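Variant surface glycoprotein MITat 1.13 (Trypanosoma brucei, PDB 6Z8H) probably forms part of the dense surface coat of the parasite, whose serial replacement by antigenically distinct variants lets the trypanosome evade the host immune response. Local coordinates at residues 197-202 with 222-227; 346-351 with 359-364. All blocks are in the same frame, centred on the assembly; numbering follows the deposited sequence.

In the fold
Contact 1 and contact 2 lie on opposite sides of the chain's centre in an elongated molecule, with centres about 81 Å apart and nearest atoms about 64 Å apart. They share no strand or sheet. Contact 1, earlier in the chain, joins strands 194-202 and 221-229 inside a five-stranded antiparallel sheet. Contact 2 follows in series as the two-stranded hairpin 348-351 and 358-361, placed between helix 336-345 and helix 368-383 in sequence and resting on helix 34-75. The long helices 34-75 and 78-129 run between these regions; one contact lies in a sheet that packs against the second subunit, the other at the far end, where no other chain touches its two segments.

Contact 1 of 2, residues 197-202 with 222-227; sequences LDATCA and LTLGLT
Strands 194-202 and 221-229 are neighbours within a five-stranded antiparallel sheet, and residues 197-202 and 222-227 form part of their shared seam. Two hydrogen-bonded pairs, Asp198 with Gly225 and Thr200 with Thr223, each exchange two backbone bonds; the shortest runs from Thr223 N to Thr200 O (2.7 Å), nearly along the C=O axis.

The face carrying Leu197, Ala199, Cys201, Leu222, Leu224 and Leu226 is apolar and buried. Leu224 has CG anti to the carbonyl carbon (chi1 -53°), which brings CD2 to Ala199 CB at 3.8 Å; the short alanine side chain lets the CD2 branch pack directly on its CB. Leu222 instead has CG anti to the backbone N, and its CD1 lies 4.2 Å from Cys201 CB, while Cys201 SG is tied to Cys211 in a disulfide. Leucines suit this face because it meets the second subunit: Leu224 packs on Leu224 of that subunit and Leu222 on its Ile138.

The other face is polar. Thr200 and Thr223 have the same rotamer, OG1 beside the backbone N and CG2 anti to it, and their CB atoms stand 4.1 Å apart. Beta-branched threonine fits an extended strand, and each hydroxyl engages a water. One water joins Thr200 OG1 to Thr223 O; the other bonds Thr223 OG1 and donates a weak bond to Thr200 O.

Gly225 pairs with Asp198 and has no side chain to place beside its CB. The Asp198 carboxylate, with CG beside the backbone N (chi1 -68°), reaches along the strands to Thr227, whose hydroxyl occupies the crowded position between N and the carbonyl carbon. Thr227 OG1 donates to Asp198 OD2 over 2.7 Å, approaching from 31° above the carboxylate plane.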
loop_
_atom_site.group_PDB
_atom_site.type_symbol
_atom_site.label_atom_id
_atom_site.label_comp_id
_atom_site.label_asym_id
_atom_site.label_seq_id
_atom_site.Cartn_x
_atom_site.Cartn_y
_atom_site.Cartn_z
ATOM N N LEU A 197 19.157 -1.429 34.239
ATOM C CA LEU A 197 18.710 -1.780 35.570
ATOM C C LEU A 197 19.084 -0.602 36.460
ATOM O O LEU A 197 20.280 -0.337 36.662
ATOM C CB LEU A 197 19.410 -3.055 36.011
ATOM C CG LEU A 197 19.293 -3.390 37.495
ATOM C CD1 LEU A 197 17.845 -3.457 37.958
ATOM C CD2 LEU A 197 20.019 -4.704 37.783
ATOM N N ASP A 198 18.082 0.199 36.840
ATOM C CA ASP A 198 18.266 1.326 37.753
ATOM C C ASP A 198 18.083 0.840 39.184
ATOM O O ASP A 198 17.163 0.072 39.486
ATOM C CB ASP A 198 17.260 2.447 37.473
ATOM C CG ASP A 198 17.500 3.134 36.137
ATOM O OD1 ASP A 198 18.682 3.298 35.730
ATOM O OD2 ASP A 198 16.491 3.517 35.511
ATOM N N ALA A 199 18.981 1.275 40.076
ATOM C CA ALA A 199 18.949 0.807 41.453
ATOM C C ALA A 199 19.135 1.969 42.407
ATOM O O ALA A 199 19.879 2.912 42.121
ATOM C CB ALA A 199 20.023 -0.254 41.684
ATOM N N THR A 200 18.390 1.911 43.510
ATOM C CA THR A 200 18.531 2.843 44.634
ATOM C C THR A 200 18.396 2.055 45.929
ATOM O O THR A 200 17.428 1.303 46.090
ATOM C CB THR A 200 17.422 3.909 44.616
ATOM O OG1 THR A 200 17.311 4.475 43.292
ATOM C CG2 THR A 200 17.669 5.001 45.640
ATOM N N CYS A 201 19.351 2.237 46.849
ATOM C CA CYS A 201 19.308 1.603 48.162
ATOM C C CYS A 201 19.528 2.632 49.256
ATOM O O CYS A 201 20.179 3.673 49.096
ATOM C CB CYS A 201 20.280 0.423 48.252
ATOM S SG CYS A 201 20.182 -0.600 49.775
ATOM N N ALA A 202 18.929 2.355 50.371
ATOM C CA ALA A 202 19.089 3.320 51.442
ATOM C C ALA A 202 18.850 2.552 52.711
ATOM O O ALA A 202 17.739 2.063 52.905
ATOM C CB ALA A 202 18.074 4.441 51.295
ATOM N N LEU A 222 14.788 -0.197 49.076
ATOM C CA LEU A 222 15.482 -0.799 47.941
ATOM C C LEU A 222 14.576 -0.656 46.736
ATOM O O LEU A 222 13.454 -1.161 46.765
ATOM C CB LEU A 222 15.744 -2.284 48.182
ATOM C CG LEU A 222 16.422 -3.151 47.116
ATOM C CD1 LEU A 222 17.780 -2.642 46.737
ATOM C CD2 LEU A 222 16.527 -4.584 47.663
ATOM N N THR A 223 15.052 0.044 45.713
ATOM C CA THR A 223 14.238 0.360 44.531
ATOM C C THR A 223 14.973 -0.154 43.299
ATOM O O THR A 223 16.132 0.160 43.120
ATOM C CB THR A 223 13.955 1.837 44.309
ATOM O OG1 THR A 223 13.558 2.439 45.535
ATOM C CG2 THR A 223 12.903 2.070 43.251
ATOM N N LEU A 224 14.324 -0.998 42.516
ATOM C CA LEU A 224 14.851 -1.501 41.253
ATOM C C LEU A 224 13.879 -1.172 40.127
ATOM O O LEU A 224 12.686 -1.445 40.246
ATOM C CB LEU A 224 15.077 -3.006 41.339
ATOM C CG LEU A 224 15.927 -3.426 42.548
ATOM C CD1 LEU A 224 16.061 -4.923 42.624
ATOM C CD2 LEU A 224 17.289 -2.794 42.434
ATOM N N GLY A 225 14.392 -0.524 39.075
ATOM C CA GLY A 225 13.572 -0.096 37.967
ATOM C C GLY A 225 14.237 -0.434 36.648
ATOM O O GLY A 225 15.418 -0.804 36.575
ATOM N N LEU A 226 13.443 -0.299 35.589
ATOM C CA LEU A 226 13.894 -0.553 34.225
ATOM C C LEU A 226 13.643 0.670 33.354
ATOM O O LEU A 226 12.516 1.172 33.277
ATOM C CB LEU A 226 13.162 -1.762 33.646
ATOM C CG LEU A 226 13.393 -2.069 32.161
ATOM C CD1 LEU A 226 14.851 -2.295 31.904
ATOM C CD2 LEU A 226 12.573 -3.291 31.769
ATOM N N THR A 227 14.703 1.181 32.763
ATOM C CA THR A 227 14.588 2.246 31.770
ATOM C C THR A 227 15.327 1.826 30.508
ATOM O O THR A 227 15.977 0.779 30.452
ATOM C CB THR A 227 15.111 3.597 32.282
ATOM O OG1 THR A 227 16.429 3.392 32.794
ATOM C CG2 THR A 227 14.180 4.186 33.325
HETATM O O HOH W 1 16.218 2.604 41.398
HETATM O O HOH W 2 15.327 3.203 47.387
#

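Contact 2 of 2, residues 346-351 with 359-364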
loop_
_atom_site.group_PDB
_atom_site.type_symbol
_atom_site.label_atom_id
_atom_site.label_comp_id
_atom_site.label_asym_id
_atom_site.label_seq_id
_atom_site.Cartn_x
_atom_site.Cartn_y
_atom_site.Cartn_z
ATOM N N SER A 346 -18.134 18.756 -27.699
ATOM C CA SER A 346 -19.432 19.065 -28.285
ATOM C C SER A 346 -19.715 18.244 -29.538
ATOM O O SER A 346 -20.780 18.388 -30.145
ATOM C CB SER A 346 -19.505 20.552 -28.643
ATOM O OG SER A 346 -18.668 20.843 -29.742
ATOM N N THR A 347 -18.774 17.415 -29.967
ATOM C CA THR A 347 -19.001 16.577 -31.133
ATOM C C THR A 347 -20.184 15.642 -30.886
ATOM O O THR A 347 -20.238 14.951 -29.871
ATOM C CB THR A 347 -17.748 15.754 -31.418
ATOM O OG1 THR A 347 -16.629 16.620 -31.623
ATOM C CG2 THR A 347 -17.933 14.922 -32.666
ATOM N N ARG A 348 -21.140 15.636 -31.812
ATOM C CA ARG A 348 -22.327 14.799 -31.693
ATOM C C ARG A 348 -22.024 13.391 -32.193
ATOM O O ARG A 348 -21.322 13.204 -33.194
ATOM C CB ARG A 348 -23.494 15.423 -32.467
ATOM C CG ARG A 348 -23.877 16.807 -31.955
ATOM C CD ARG A 348 -25.186 17.311 -32.557
ATOM N NE ARG A 348 -26.329 16.526 -32.091
ATOM C CZ ARG A 348 -26.937 16.699 -30.918
ATOM N NH1 ARG A 348 -26.527 17.641 -30.073
ATOM N NH2 ARG A 348 -27.961 15.927 -30.581
ATOM N N ILE A 349 -22.524 12.405 -31.458
ATOM C CA ILE A 349 -22.244 10.989 -31.700
ATOM C C ILE A 349 -23.529 10.205 -31.514
ATOM O O ILE A 349 -24.475 10.685 -30.878
ATOM C CB ILE A 349 -21.166 10.440 -30.749
ATOM C CG1 ILE A 349 -21.559 10.664 -29.286
ATOM C CG2 ILE A 349 -19.817 11.109 -31.042
ATOM C CD1 ILE A 349 -20.664 9.931 -28.290
ATOM N N PRO A 350 -23.597 8.998 -32.075
ATOM C CA PRO A 350 -24.803 8.171 -31.907
ATOM C C PRO A 350 -25.000 7.731 -30.463
ATOM O O PRO A 350 -24.039 7.466 -29.739
ATOM C CB PRO A 350 -24.549 6.958 -32.812
ATOM C CG PRO A 350 -23.421 7.319 -33.667
ATOM C CD PRO A 350 -22.609 8.381 -32.969
ATOM N N LYS A 351 -26.274 7.583 -30.081
ATOM C CA LYS A 351 -26.698 7.113 -28.763
ATOM C C LYS A 351 -27.785 6.054 -28.922
ATOM O O LYS A 351 -28.748 6.256 -29.672
ATOM C CB LYS A 351 -27.271 8.287 -27.958
ATOM C CG LYS A 351 -27.758 7.918 -26.570
ATOM C CD LYS A 351 -28.349 9.108 -25.817
ATOM C CE LYS A 351 -29.792 9.387 -26.200
ATOM N NZ LYS A 351 -30.434 10.328 -25.227
ATOM N N THR A 359 -28.931 10.974 -31.009
ATOM C CA THR A 359 -27.605 11.568 -30.984
ATOM C C THR A 359 -27.480 12.511 -29.798
ATOM O O THR A 359 -28.467 13.064 -29.313
ATOM C CB THR A 359 -27.280 12.350 -32.271
ATOM O OG1 THR A 359 -28.184 13.449 -32.400
ATOM C CG2 THR A 359 -27.372 11.439 -33.497
ATOM N N ASP A 360 -26.249 12.678 -29.331
ATOM C CA ASP A 360 -25.927 13.685 -28.330
ATOM C C ASP A 360 -24.419 13.915 -28.367
ATOM O O ASP A 360 -23.695 13.307 -29.160
ATOM C CB ASP A 360 -26.423 13.258 -26.946
ATOM C CG ASP A 360 -26.835 14.443 -26.079
ATOM O OD1 ASP A 360 -26.338 15.571 -26.306
ATOM O OD2 ASP A 360 -27.665 14.247 -25.168
ATOM N N THR A 361 -23.940 14.799 -27.502
ATOM C CA THR A 361 -22.535 15.167 -27.553
ATOM C C THR A 361 -21.701 14.197 -26.731
ATOM O O THR A 361 -22.198 13.523 -25.829
ATOM C CB THR A 361 -22.321 16.583 -27.023
ATOM O OG1 THR A 361 -22.463 16.578 -25.595
ATOM C CG2 THR A 361 -23.320 17.546 -27.641
ATOM N N ILE A 362 -20.409 14.140 -27.065
ATOM C CA ILE A 362 -19.443 13.362 -26.293
ATOM C C ILE A 362 -19.510 13.746 -24.823
ATOM O O ILE A 362 -19.486 12.882 -23.937
ATOM C CB ILE A 362 -18.028 13.559 -26.874
ATOM C CG1 ILE A 362 -17.886 12.759 -28.184
ATOM C CG2 ILE A 362 -16.967 13.177 -25.854
ATOM C CD1 ILE A 362 -16.560 12.957 -28.867
ATOM N N ASP A 363 -19.584 15.048 -24.539
ATOM C CA ASP A 363 -19.558 15.488 -23.149
ATOM C C ASP A 363 -20.832 15.115 -22.398
ATOM O O ASP A 363 -20.785 14.923 -21.180
ATOM C CB ASP A 363 -19.303 16.990 -23.079
ATOM C CG ASP A 363 -17.820 17.331 -23.148
ATOM O OD1 ASP A 363 -16.985 16.395 -23.173
ATOM O OD2 ASP A 363 -17.486 18.528 -23.174
ATOM N N LYS A 364 -21.968 14.980 -23.087
ATOM C CA LYS A 364 -23.180 14.519 -22.413
ATOM C C LYS A 364 -23.165 13.002 -22.234
ATOM O O LYS A 364 -23.543 12.489 -21.174
ATOM C CB LYS A 364 -24.418 14.984 -23.183
ATOM C CG LYS A 364 -24.639 16.493 -23.133
ATOM C CD LYS A 364 -25.858 16.865 -22.297
ATOM C CE LYS A 364 -25.750 18.274 -21.732
ATOM N NZ LYS A 364 -26.111 18.305 -20.283
#
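The Arg348 side chain reaches across residues 359-361. CB passes 3.9 Å from Asp360 O. CG is anti to the carbonyl carbon, and the chain then bends at chi3 (68°), turning the guanidinium back over the opposite strand. There Asp360 CA sits beneath one face of the group, 3.7 Å from its plane and offset toward the rim. NE approaches Thr359 OG1 to 3.6 Å. NH1 comes within 4.0 Å of Thr361 CG2, whereas NH2 donates to Thr359 OG1 (3.1 Å), which lies close to the guanidinium plane. The Asp360 carboxylate is well out of that plane and makes no salt bridge, though its charge probably favours the arginine nearby. A long, flexible arginine suits this exposed position, since it can span the strand and still present N-H groups at its tip.

The backbone beneath is an antiparallel beta hairpin of strands 348-351 and 358-361. Ile349 and Asp360 form its hydrogen-bonded pair, with Ile349 N donating to Asp360 O at 2.7 Å and Asp360 N returning a bond to Ile349 O. Past the strand, Ile362 N bonds Thr347 O.

Ile349 CG2 meets Ile362 CG1 at 3.8 Å, the two side chains crossing at about a right angle. These branched apolar residues suit their buried sites: Ile349 packs on Trp371 of helix 368-383 and on Ala75 of helix 34-75, Ile362 on Ala72 of helix 34-75. Where the chain leaves the hairpin, Thr361 makes an ST motif: its OG1, held between the backbone N and the carbonyl carbon (chi1 74°), accepts from Lys364 N at 3.0 Å.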